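Local structure of monoacylglycerol lipase (Palaeococcus ferrophilus, 6QE2) at residues 131-142 / 166-175; 63-74 / 92-103. The protein hydrolyses monoacylglycerols to free fatty acid and glycerol, as a lipase of the alpha/beta-hydrolase superfamily. All blocks are in the same frame, centred on the assembly; numbering follows the deposited sequence. Where two conformers were deposited one is given.

Followed from the N terminus, the chain first meets contact 2, where helix 63-77 and the later part of helix 88-99 pack together; the loop it closes carries strand 82-86 and the turn holding Ser87, the probable nucleophile. That strand lies inside the central sheet. Only after contact 2 is complete does contact 1 open, so the two stand in series, neither nested nor crossed. Contact 1 closes the excursion through helix 153-161 and joins helix 122-134 to helix 171-186 by way of a two-stranded ribbon. The centres of contacts 1 and 2 lie about 21 Å apart. A detergent molecule relates them: its alkyl chain lies against contact 1, while its polar end is hydrogen-bonded to Ser87.

Contact 1 of 2, residues 131-142 / 166-175; sequences LGRITPGLSLSN and HDRISGKLGM. With LDA (lauryl dimethylamine-N-oxide), chain D.
Leu140 and Ile169 form the centre of an antiparallel ribbon, a hydrogen-bonded pair in which Leu140 N gives to Ile169 O and Ile169 N to Leu140 O, each over 2.8 Å. The backbones press close at two glycines, Gly132 CA lying 3.3 Å from Gly171 O. Here Pro136 O takes Lys172 N on an in-plane lone pair, and Leu138 O receives Gly171 N, binding turn 135-138 to the start of the next helix. On this side Leu140 CD1 and Gly171 CA touch the lauryl chain of the detergent, 3.7 Å from its C11 and C12 respectively. Met175 closes this end; its CE bends back to 3.5 Å from Gly132 O, and its SD lies over one face of the Arg133 guanidinium, whose NH1 bonds Lys129 O. The other end is looser and wetter. Arg168, folded at chi2 and chi3 (-80° and 91°), lays its guanidinium over Leu140 O, with NE bonded to Asp167 OD1 and NH1 only weakly to Ser139 OG. Two waters join Asn142 ND2 to His166 O, while OD1 takes Leu144 N. The ribbon thus bridges helices 122-134 and 171-186, and Ser170 OG, which caps the latter through Leu173 N, also bonds His60.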
# COMPACT_ATOMS: atom_id res chain seq x y z
N LEU A 131 -1.13 3.60 23.26
CA LEU A 131 -2.16 2.57 23.13
C LEU A 131 -1.62 1.32 22.46
O LEU A 131 -2.05 0.21 22.78
CB LEU A 131 -3.36 3.11 22.35
CG LEU A 131 -4.13 4.28 22.98
CD1 LEU A 131 -5.37 4.61 22.16
CD2 LEU A 131 -4.50 3.97 24.42
N GLY A 132 -0.69 1.48 21.52
CA GLY A 132 -0.09 0.31 20.89
C GLY A 132 0.65 -0.58 21.86
O GLY A 132 0.81 -1.77 21.59
N ARG A 133 1.09 -0.03 22.99
CA ARG A 133 1.80 -0.81 24.00
C ARG A 133 0.91 -1.34 25.10
O ARG A 133 1.06 -2.50 25.50
CB ARG A 133 2.92 0.04 24.60
CG ARG A 133 4.13 0.16 23.69
CD ARG A 133 5.08 1.26 24.11
NE ARG A 133 6.30 1.23 23.31
CZ ARG A 133 6.53 2.02 22.26
NH1 ARG A 133 5.61 2.90 21.87
NH2 ARG A 133 7.67 1.92 21.59
N ILE A 134 -0.04 -0.55 25.60
CA ILE A 134 -0.80 -0.95 26.78
C ILE A 134 -2.13 -1.58 26.41
O ILE A 134 -2.66 -2.42 27.14
CB ILE A 134 -1.00 0.25 27.74
CG1 ILE A 134 -1.82 1.35 27.07
CG2 ILE A 134 0.34 0.79 28.20
CD1 ILE A 134 -2.35 2.38 28.05
N THR A 135 -2.71 -1.18 25.27
CA THR A 135 -3.97 -1.76 24.79
C THR A 135 -3.88 -2.05 23.29
O THR A 135 -4.62 -1.48 22.49
CB THR A 135 -5.15 -0.83 25.08
OG1 THR A 135 -4.96 0.41 24.40
CG2 THR A 135 -5.27 -0.55 26.58
N PRO A 136 -2.97 -2.94 22.88
CA PRO A 136 -2.75 -3.13 21.44
C PRO A 136 -3.99 -3.59 20.69
O PRO A 136 -4.13 -3.28 19.50
CB PRO A 136 -1.63 -4.19 21.39
CG PRO A 136 -1.76 -4.92 22.69
CD PRO A 136 -2.17 -3.88 23.69
N GLY A 137 -4.89 -4.31 21.36
CA GLY A 137 -6.10 -4.79 20.73
C GLY A 137 -7.26 -3.83 20.72
O GLY A 137 -8.30 -4.12 20.11
N LEU A 138 -7.13 -2.68 21.38
CA LEU A 138 -8.20 -1.69 21.39
C LEU A 138 -8.49 -1.22 19.97
O LEU A 138 -7.57 -0.85 19.23
CB LEU A 138 -7.82 -0.50 22.27
CG LEU A 138 -8.81 0.66 22.36
CD1 LEU A 138 -10.15 0.20 22.92
CD2 LEU A 138 -8.24 1.80 23.19
N SER A 139 -9.76 -1.22 19.60
CA SER A 139 -10.16 -0.90 18.24
C SER A 139 -10.74 0.50 18.23
O SER A 139 -11.65 0.81 19.02
CB SER A 139 -11.18 -1.92 17.72
OG SER A 139 -11.88 -1.44 16.59
N LEU A 140 -10.24 1.34 17.34
CA LEU A 140 -10.64 2.73 17.25
C LEU A 140 -11.00 3.09 15.82
O LEU A 140 -10.71 2.35 14.87
CB LEU A 140 -9.53 3.66 17.77
CG LEU A 140 -9.04 3.36 19.19
CD1 LEU A 140 -7.89 4.28 19.56
CD2 LEU A 140 -10.16 3.47 20.21
N SER A 141 -11.62 4.25 15.66
CA SER A 141 -11.94 4.76 14.34
C SER A 141 -10.68 5.27 13.65
O SER A 141 -9.82 5.88 14.29
CB SER A 141 -12.98 5.88 14.43
OG SER A 141 -13.13 6.55 13.19
N ASN A 142 -10.57 5.01 12.35
CA ASN A 142 -9.38 5.43 11.61
C ASN A 142 -9.41 6.90 11.22
O ASN A 142 -8.40 7.40 10.71
CB ASN A 142 -9.17 4.55 10.37
CG ASN A 142 -10.27 4.67 9.32
OD1 ASN A 142 -11.05 5.63 9.30
ND2 ASN A 142 -10.32 3.70 8.40
N HIS A 166 -14.00 -1.32 6.13
CA HIS A 166 -14.31 -0.93 7.50
C HIS A 166 -13.44 0.26 7.88
O HIS A 166 -12.49 0.61 7.18
CB HIS A 166 -14.09 -2.09 8.49
CG HIS A 166 -12.66 -2.54 8.58
ND1 HIS A 166 -11.71 -1.86 9.31
CD2 HIS A 166 -12.03 -3.62 8.06
CE1 HIS A 166 -10.55 -2.49 9.23
NE2 HIS A 166 -10.72 -3.56 8.47
N ASP A 167 -13.77 0.88 9.01
CA ASP A 167 -13.06 2.06 9.48
C ASP A 167 -12.31 1.82 10.78
O ASP A 167 -12.01 2.76 11.52
CB ASP A 167 -14.03 3.24 9.63
CG ASP A 167 -14.94 3.10 10.84
OD1 ASP A 167 -15.19 1.97 11.30
OD2 ASP A 167 -15.42 4.14 11.33
N ARG A 168 -11.98 0.56 11.07
CA ARG A 168 -11.33 0.20 12.32
C ARG A 168 -9.82 0.21 12.18
O ARG A 168 -9.28 -0.16 11.13
CB ARG A 168 -11.79 -1.18 12.78
CG ARG A 168 -13.29 -1.35 12.90
CD ARG A 168 -13.78 -0.76 14.21
NE ARG A 168 -14.15 0.64 14.04
CZ ARG A 168 -14.25 1.51 15.04
NH1 ARG A 168 -14.00 1.13 16.28
NH2 ARG A 168 -14.61 2.75 14.79
N ILE A 169 -9.15 0.62 13.24
CA ILE A 169 -7.70 0.49 13.36
C ILE A 169 -7.40 0.20 14.83
O ILE A 169 -7.96 0.86 15.72
CB ILE A 169 -6.95 1.74 12.87
CG1 ILE A 169 -5.44 1.55 12.97
CG2 ILE A 169 -7.39 3.00 13.63
CD1 ILE A 169 -4.63 2.67 12.30
N SER A 170 -6.56 -0.79 15.08
CA SER A 170 -6.25 -1.12 16.46
C SER A 170 -5.10 -0.26 16.96
O SER A 170 -4.40 0.41 16.19
CB SER A 170 -5.90 -2.61 16.59
OG SER A 170 -4.62 -2.88 16.06
N GLY A 171 -4.92 -0.26 18.28
CA GLY A 171 -3.79 0.46 18.84
C GLY A 171 -2.47 -0.06 18.31
O GLY A 171 -1.56 0.72 18.00
N LYS A 172 -2.36 -1.38 18.15
CA LYS A 172 -1.15 -1.98 17.60
C LYS A 172 -0.90 -1.49 16.18
O LYS A 172 0.23 -1.11 15.82
CB LYS A 172 -1.26 -3.51 17.63
CG LYS A 172 -0.04 -4.23 17.09
CD LYS A 172 -0.27 -5.74 17.00
CE LYS A 172 1.04 -6.47 16.78
NZ LYS A 172 0.84 -7.92 16.48
N LEU A 173 -1.94 -1.48 15.35
CA LEU A 173 -1.75 -1.06 13.96
C LEU A 173 -1.41 0.42 13.87
O LEU A 173 -0.53 0.81 13.10
CB LEU A 173 -2.99 -1.38 13.13
CG LEU A 173 -2.88 -1.03 11.65
CD1 LEU A 173 -1.58 -1.57 11.06
CD2 LEU A 173 -4.07 -1.59 10.90
N GLY A 174 -2.07 1.25 14.68
CA GLY A 174 -1.75 2.67 14.66
C GLY A 174 -0.31 2.94 15.05
O GLY A 174 0.39 3.73 14.39
N MET A 175 0.16 2.29 16.11
CA MET A 175 1.56 2.42 16.50
C MET A 175 2.49 1.96 15.39
O MET A 175 3.50 2.61 15.10
CB MET A 175 1.82 1.61 17.78
CG MET A 175 3.24 1.74 18.32
SD MET A 175 3.46 0.87 19.89
CE MET A 175 3.29 -0.83 19.38
N1 LDA D . -3.16 5.46 5.93
O1 LDA D . -2.53 4.57 5.35
CM1 LDA D . -4.59 5.19 5.79
CM2 LDA D . -2.82 6.75 5.35
C1 LDA D . -2.82 5.46 7.33
C2 LDA D . -3.89 6.25 8.06
C3 LDA D . -3.79 6.01 9.55
C4 LDA D . -4.75 6.91 10.30
C5 LDA D . -4.46 6.88 11.79
C6 LDA D . -5.63 7.41 12.58
C7 LDA D . -5.24 7.57 14.03
C8 LDA D . -5.97 6.56 14.89
C9 LDA D . -5.00 5.84 15.81
C10 LDA D . -5.25 6.22 17.26
C11 LDA D . -4.56 5.25 18.21
C12 LDA D . -4.44 3.89 17.59
O HOH W 1 -13.38 6.60 10.34
O HOH W 2 -9.83 0.89 8.69
O HOH W 3 -11.98 3.06 5.96

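Contact 2 of 2, residues 63-74 / 92-103; sequences VEEAMKIIDSII and TVIRYAETRPDK
Asp71 receives Arg100 and Tyr96 together. Arg100 grips the carboxylate side-on, NE to OD1 and NH2 to OD2, the latter bond 2.8 Å long and nearly straight at 168°. The Tyr96 hydroxyl gives to the anti lone pair of Asp71 OD1 over 2.6 Å, so this oxygen holds two donors, which would be expected to stabilise its negative charge. The phenol ring is sandwiched: Ile70 CG2 sits over one face, 3.6 Å from the ring centroid in a CH-pi contact, and Arg100 CD lies against the opposite face. Tyr96 enters a hole formed by Met67, Ile70, Asp71 and Ile74, its ring swung away from the backbone N (chi1 -162°). Knobs-into-holes packing continues as Met67 settles among Thr92, Arg95, Tyr96 and Thr99, and Thr92 among Val63, Ala66, Met67 and Ile70. The helix segments cross at -65°; in the alpha/beta-hydrolase fold, the second of these helices follows the nucleophile elbow, here probably Ser87. Further out, Thr99 OG1 accepts from Arg100 NH1 over 3.0 Å and itself gives to Arg95 O, holding the guanidinium in place while Met67 CB packs on its face. A water links Arg100 NH2 to Glu64 O. The Arg95 guanidinium reaches Glu98 within its helix and Glu187 and Asn180 beyond.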
# COMPACT_ATOMS: atom_id res chain seq x y z
N VAL A 63 2.28 -3.64 10.32
CA VAL A 63 3.09 -3.61 9.12
C VAL A 63 4.06 -4.79 9.14
O VAL A 63 4.31 -5.41 8.13
CB VAL A 63 3.88 -2.31 9.00
CG1 VAL A 63 4.90 -2.42 7.88
CG2 VAL A 63 2.94 -1.14 8.77
N GLU A 64 4.60 -5.08 10.32
CA GLU A 64 5.49 -6.20 10.52
C GLU A 64 4.80 -7.52 10.19
O GLU A 64 5.39 -8.41 9.62
CB GLU A 64 6.01 -6.19 11.95
CG GLU A 64 6.92 -5.01 12.25
CD GLU A 64 6.19 -3.74 12.62
OE1 GLU A 64 4.96 -3.73 12.70
OE2 GLU A 64 6.85 -2.72 12.85
N GLU A 65 3.53 -7.65 10.57
CA GLU A 65 2.79 -8.86 10.26
C GLU A 65 2.65 -9.01 8.74
O GLU A 65 2.86 -10.08 8.20
CB GLU A 65 1.43 -8.84 10.93
CG GLU A 65 0.62 -10.10 10.70
CD GLU A 65 -0.52 -10.25 11.68
OE1 GLU A 65 -1.08 -9.24 12.12
OE2 GLU A 65 -0.86 -11.41 12.00
N ALA A 66 2.29 -7.93 8.06
CA ALA A 66 2.16 -7.96 6.61
C ALA A 66 3.47 -8.34 5.93
O ALA A 66 3.46 -9.09 4.97
CB ALA A 66 1.65 -6.63 6.09
N MET A 67 4.59 -7.84 6.42
CA MET A 67 5.88 -8.18 5.83
C MET A 67 6.19 -9.66 5.99
O MET A 67 6.78 -10.25 5.12
CB MET A 67 7.00 -7.30 6.38
CG MET A 67 6.83 -5.84 6.02
SD MET A 67 8.35 -4.91 6.22
CE MET A 67 8.46 -4.77 7.99
N LYS A 68 5.78 -10.26 7.10
CA LYS A 68 5.97 -11.69 7.30
C LYS A 68 5.08 -12.47 6.33
O LYS A 68 5.45 -13.53 5.87
CB LYS A 68 5.69 -12.09 8.75
CG LYS A 68 6.84 -11.75 9.67
CD LYS A 68 6.56 -12.14 11.11
CE LYS A 68 7.71 -11.73 12.01
NZ LYS A 68 7.69 -10.27 12.31
N ILE A 69 3.90 -11.94 6.03
CA ILE A 69 3.00 -12.56 5.06
C ILE A 69 3.69 -12.53 3.70
O ILE A 69 3.70 -13.52 2.98
CB ILE A 69 1.64 -11.86 5.01
CG1 ILE A 69 0.84 -12.19 6.27
CG2 ILE A 69 0.86 -12.28 3.78
CD1 ILE A 69 -0.32 -11.25 6.51
N ILE A 70 4.31 -11.41 3.36
CA ILE A 70 5.03 -11.28 2.10
C ILE A 70 6.19 -12.29 2.06
O ILE A 70 6.44 -12.89 1.03
CB ILE A 70 5.53 -9.85 1.86
CG1 ILE A 70 4.35 -8.89 1.71
CG2 ILE A 70 6.41 -9.80 0.62
CD1 ILE A 70 4.74 -7.44 1.83
N ASP A 71 6.88 -12.47 3.18
CA ASP A 71 7.96 -13.45 3.27
C ASP A 71 7.42 -14.82 2.86
O ASP A 71 8.02 -15.50 2.06
CB ASP A 71 8.45 -13.58 4.71
CG ASP A 71 9.39 -12.47 5.12
OD1 ASP A 71 9.97 -11.81 4.26
OD2 ASP A 71 9.55 -12.29 6.33
N SER A 72 6.30 -15.21 3.45
CA SER A 72 5.65 -16.47 3.15
C SER A 72 5.26 -16.60 1.69
O SER A 72 5.39 -17.66 1.11
CB SER A 72 4.43 -16.67 4.05
OG SER A 72 3.28 -16.03 3.54
N ILE A 73 4.78 -15.52 1.09
CA ILE A 73 4.39 -15.57 -0.32
C ILE A 73 5.62 -15.78 -1.20
O ILE A 73 5.58 -16.55 -2.16
CB ILE A 73 3.63 -14.29 -0.70
CG1 ILE A 73 2.28 -14.23 0.04
CG2 ILE A 73 3.43 -14.21 -2.21
CD1 ILE A 73 1.58 -12.89 -0.10
N ILE A 74 6.72 -15.09 -0.89
CA ILE A 74 7.94 -15.26 -1.69
C ILE A 74 8.48 -16.68 -1.53
O ILE A 74 8.97 -17.28 -2.49
CB ILE A 74 8.97 -14.18 -1.32
CG1 ILE A 74 8.47 -12.80 -1.75
CG2 ILE A 74 10.32 -14.47 -1.96
CD1 ILE A 74 9.38 -11.67 -1.34
N THR A 92 4.14 -0.40 3.45
CA THR A 92 4.57 -1.76 3.73
C THR A 92 5.56 -2.27 2.69
O THR A 92 6.58 -2.88 3.03
CB THR A 92 3.34 -2.67 3.82
OG1 THR A 92 2.49 -2.21 4.88
CG2 THR A 92 3.75 -4.11 4.08
N VAL A 93 5.28 -2.04 1.40
CA VAL A 93 6.19 -2.57 0.38
C VAL A 93 7.51 -1.80 0.37
O VAL A 93 8.56 -2.38 0.08
CB VAL A 93 5.51 -2.59 -1.00
CG1 VAL A 93 4.32 -3.53 -0.97
CG2 VAL A 93 5.07 -1.19 -1.44
N ILE A 94 7.49 -0.52 0.72
CA ILE A 94 8.74 0.22 0.88
C ILE A 94 9.54 -0.36 2.05
O ILE A 94 10.75 -0.58 1.94
CB ILE A 94 8.45 1.72 1.06
CG1 ILE A 94 7.93 2.30 -0.26
CG2 ILE A 94 9.70 2.45 1.53
CD1 ILE A 94 7.30 3.66 -0.13
N ARG A 95 8.88 -0.62 3.18
CA ARG A 95 9.58 -1.21 4.31
C ARG A 95 10.09 -2.61 3.98
O ARG A 95 11.17 -3.00 4.44
CB ARG A 95 8.67 -1.26 5.54
CG ARG A 95 8.36 0.12 6.11
CD ARG A 95 9.57 0.75 6.82
NE ARG A 95 10.02 -0.07 7.95
CZ ARG A 95 11.29 -0.43 8.16
NH1 ARG A 95 12.25 -0.01 7.34
NH2 ARG A 95 11.60 -1.18 9.21
N TYR A 96 9.36 -3.36 3.16
CA TYR A 96 9.85 -4.66 2.73
C TYR A 96 11.09 -4.51 1.86
O TYR A 96 12.06 -5.25 2.03
CB TYR A 96 8.75 -5.42 1.99
CG TYR A 96 9.06 -6.90 1.92
CD1 TYR A 96 8.64 -7.76 2.93
CD2 TYR A 96 9.82 -7.43 0.88
CE1 TYR A 96 8.94 -9.11 2.90
CE2 TYR A 96 10.12 -8.79 0.84
CZ TYR A 96 9.68 -9.62 1.85
OH TYR A 96 9.98 -10.96 1.83
N ALA A 97 11.07 -3.56 0.93
CA ALA A 97 12.24 -3.31 0.09
C ALA A 97 13.44 -2.87 0.90
O ALA A 97 14.58 -3.06 0.46
CB ALA A 97 11.91 -2.27 -0.99
N GLU A 98 13.21 -2.30 2.08
CA GLU A 98 14.30 -1.86 2.95
C GLU A 98 14.83 -3.00 3.82
O GLU A 98 16.04 -3.10 4.05
CB GLU A 98 13.82 -0.71 3.82
CG GLU A 98 13.71 0.57 3.03
CD GLU A 98 13.01 1.69 3.77
OE1 GLU A 98 12.45 1.45 4.86
OE2 GLU A 98 13.02 2.81 3.24
N THR A 99 13.94 -3.87 4.31
CA THR A 99 14.33 -4.89 5.27
C THR A 99 14.59 -6.26 4.66
O THR A 99 15.25 -7.09 5.30
CB THR A 99 13.25 -5.02 6.35
OG1 THR A 99 12.01 -5.34 5.73
CG2 THR A 99 13.11 -3.71 7.13
N ARG A 100 14.08 -6.53 3.46
CA ARG A 100 14.42 -7.71 2.67
C ARG A 100 14.93 -7.26 1.30
O ARG A 100 14.34 -7.60 0.27
CB ARG A 100 13.22 -8.64 2.52
CG ARG A 100 12.78 -9.38 3.78
CD ARG A 100 11.94 -8.50 4.73
NE ARG A 100 11.08 -9.30 5.60
CZ ARG A 100 10.53 -8.87 6.73
NH1 ARG A 100 10.76 -7.63 7.16
NH2 ARG A 100 9.76 -9.68 7.45
N PRO A 101 16.04 -6.50 1.26
CA PRO A 101 16.37 -5.75 0.04
C PRO A 101 16.64 -6.62 -1.17
O PRO A 101 16.42 -6.16 -2.30
CB PRO A 101 17.61 -4.95 0.44
CG PRO A 101 17.73 -5.06 1.91
CD PRO A 101 17.05 -6.31 2.32
N ASP A 102 17.18 -7.81 -0.97
CA ASP A 102 17.55 -8.66 -2.09
C ASP A 102 16.50 -9.68 -2.51
O ASP A 102 16.77 -10.50 -3.37
CB ASP A 102 18.86 -9.39 -1.76
CG ASP A 102 19.98 -8.44 -1.40
OD1 ASP A 102 20.13 -7.41 -2.06
OD2 ASP A 102 20.73 -8.74 -0.46
N LYS A 103 15.31 -9.61 -1.93
CA LYS A 103 14.26 -10.57 -2.22
C LYS A 103 13.22 -10.18 -3.28
O LYS A 103 12.35 -10.98 -3.60
CB LYS A 103 13.54 -10.95 -0.93
CG LYS A 103 14.40 -11.74 0.03
CD LYS A 103 13.64 -12.09 1.30
CE LYS A 103 12.56 -13.13 1.06
NZ LYS A 103 13.16 -14.43 0.65
O HOH W 4 8.61 -8.22 9.77
O HOH W 5 9.59 -2.39 10.92
O HOH W 6 10.86 -15.57 2.01